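Long-range contact in sp1 protein (Swine acute diarrhea syndrome coronavirus, PDB 6LPA), which probably suppresses host gene expression as other coronavirus nsp1 proteins do, and is associated with host cell proliferation and immune evasion: residues Ile70-Tyr74 with Phe101-Phe105. Sequence-based numbering, arbitrary orientation.
Sequences ILTAY and FQVIF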
loop_
_atom_site.group_PDB
_atom_site.type_symbol
_atom_site.label_atom_id
_atom_site.label_comp_id
_atom_site.label_asym_id
_atom_site.label_seq_id
_atom_site.Cartn_x
_atom_site.Cartn_y
_atom_site.Cartn_z
ATOM N N ILE A 70 4.334 -15.384 11.283
ATOM C CA ILE A 70 2.976 -14.852 11.131
ATOM C C ILE A 70 2.931 -13.615 10.217
ATOM O O ILE A 70 3.636 -12.628 10.458
ATOM C CB ILE A 70 2.366 -14.494 12.482
ATOM C CG1 ILE A 70 2.381 -15.701 13.422
ATOM C CG2 ILE A 70 0.921 -13.990 12.294
ATOM C CD1 ILE A 70 1.412 -15.562 14.584
ATOM N N LEU A 71 2.079 -13.667 9.193
ATOM C CA LEU A 71 2.027 -12.665 8.137
ATOM C C LEU A 71 0.763 -11.825 8.245
ATOM O O LEU A 71 -0.304 -12.319 8.618
ATOM C CB LEU A 71 2.049 -13.324 6.758
ATOM C CG LEU A 71 3.277 -14.184 6.471
ATOM C CD1 LEU A 71 3.163 -14.806 5.079
ATOM C CD2 LEU A 71 4.542 -13.354 6.624
ATOM N N THR A 72 0.873 -10.554 7.887
ATOM C CA THR A 72 -0.315 -9.749 7.654
ATOM C C THR A 72 -0.374 -9.330 6.186
ATOM O O THR A 72 0.635 -8.930 5.587
ATOM C CB THR A 72 -0.366 -8.546 8.595
ATOM O OG1 THR A 72 0.817 -7.768 8.444
ATOM C CG2 THR A 72 -0.427 -9.026 10.021
ATOM N N ALA A 73 -1.561 -9.467 5.609
ATOM C CA ALA A 73 -1.792 -9.247 4.193
ATOM C C ALA A 73 -2.555 -7.946 3.987
ATOM O O ALA A 73 -3.476 -7.634 4.746
ATOM C CB ALA A 73 -2.575 -10.413 3.593
ATOM N N TYR A 74 -2.175 -7.194 2.956
ATOM C CA TYR A 74 -2.845 -5.935 2.660
ATOM C C TYR A 74 -2.601 -5.619 1.198
ATOM O O TYR A 74 -1.735 -6.213 0.555
ATOM C CB TYR A 74 -2.340 -4.805 3.561
ATOM C CG TYR A 74 -0.838 -4.606 3.495
ATOM C CD1 TYR A 74 0.019 -5.417 4.228
ATOM C CD2 TYR A 74 -0.280 -3.601 2.718
ATOM C CE1 TYR A 74 1.383 -5.247 4.178
ATOM C CE2 TYR A 74 1.102 -3.422 2.656
ATOM C CZ TYR A 74 1.922 -4.244 3.392
ATOM O OH TYR A 74 3.291 -4.090 3.353
ATOM N N PHE A 101 0.457 -21.243 5.467
ATOM C CA PHE A 101 0.858 -19.939 5.969
ATOM C C PHE A 101 -0.082 -19.524 7.089
ATOM O O PHE A 101 -1.206 -20.016 7.202
ATOM C CB PHE A 101 0.826 -18.855 4.878
ATOM C CG PHE A 101 1.743 -19.119 3.721
ATOM C CD1 PHE A 101 1.382 -20.005 2.710
ATOM C CD2 PHE A 101 2.954 -18.465 3.622
ATOM C CE1 PHE A 101 2.241 -20.249 1.627
ATOM C CE2 PHE A 101 3.802 -18.698 2.547
ATOM C CZ PHE A 101 3.442 -19.590 1.553
ATOM N N GLN A 102 0.369 -18.571 7.894
ATOM C CA GLN A 102 -0.494 -17.939 8.882
ATOM C C GLN A 102 -0.614 -16.449 8.580
ATOM O O GLN A 102 0.398 -15.734 8.551
ATOM C CB GLN A 102 0.032 -18.197 10.289
ATOM C CG GLN A 102 -0.676 -19.389 10.900
ATOM C CD GLN A 102 0.092 -20.001 12.030
ATOM O OE1 GLN A 102 1.325 -19.957 12.056
ATOM N NE2 GLN A 102 -0.630 -20.590 12.980
ATOM N N VAL A 103 -1.856 -15.992 8.378
ATOM C CA VAL A 103 -2.168 -14.689 7.792
ATOM C C VAL A 103 -3.286 -13.997 8.573
ATOM O O VAL A 103 -4.321 -14.607 8.859
ATOM C CB VAL A 103 -2.599 -14.820 6.314
ATOM C CG1 VAL A 103 -2.713 -13.450 5.685
ATOM C CG2 VAL A 103 -1.645 -15.721 5.527
ATOM N N ILE A 104 -3.095 -12.712 8.867
ATOM C CA ILE A 104 -4.154 -11.839 9.364
ATOM C C ILE A 104 -4.443 -10.762 8.312
ATOM O O ILE A 104 -3.655 -10.528 7.390
ATOM C CB ILE A 104 -3.784 -11.183 10.710
ATOM C CG1 ILE A 104 -2.854 -12.077 11.517
ATOM C CG2 ILE A 104 -5.040 -10.871 11.521
ATOM C CD1 ILE A 104 -2.275 -11.387 12.713
ATOM N N PHE A 105 -5.573 -10.072 8.485
ATOM C CA PHE A 105 -5.947 -8.931 7.631
ATOM C C PHE A 105 -6.316 -7.698 8.462
ATOM O O PHE A 105 -6.744 -6.672 7.923
ATOM C CB PHE A 105 -7.113 -9.309 6.715
ATOM C CG PHE A 105 -7.012 -10.701 6.176
ATOM C CD1 PHE A 105 -6.289 -10.960 5.025
ATOM C CD2 PHE A 105 -7.611 -11.761 6.839
ATOM C CE1 PHE A 105 -6.176 -12.249 4.531
ATOM C CE2 PHE A 105 -7.500 -13.052 6.351
ATOM C CZ PHE A 105 -6.779 -13.295 5.191
#
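In segments I70-Y74 and F101-F105, L71 and T72 pair in parallel with V103 and I104, in the mixed sheet of the irregular beta-barrel of alphacoronavirus nsp1. Strand 96-104 here runs between strands 6-11 and 71-77. L71 and V103 face one side, T72 and I104 the other. On the T72 side the bump is I104. Its CD1 fits the hollow between I70 and T72, 4.1 Å from I70 CG2 and 4.0 Å from T72 CG2. On the L71 side, L71 CD1 meets F101 CD2 at 3.9 Å. The A73 methyl fills the notch between V103 and F105. Its CB lies 3.7 Å from V103 CG1 and 4.0 Å from F105 CD1. Y74 leads away from F101-F105 and packs on M24 of the second subunit, while T72 packs on its S25. L71 spans V103: L71 N donates to Q102 O (2.7 Å), and L71 O accepts from I104 N (2.8 Å). A73 N then donates to I104 O (2.9 Å). V103 CA adds a CA-H...O contact to L71 O (3.1 Å). Polar bonding across the pair is all backbone and depends little on sequence; the apolar side-chain fit is what is specific to this register.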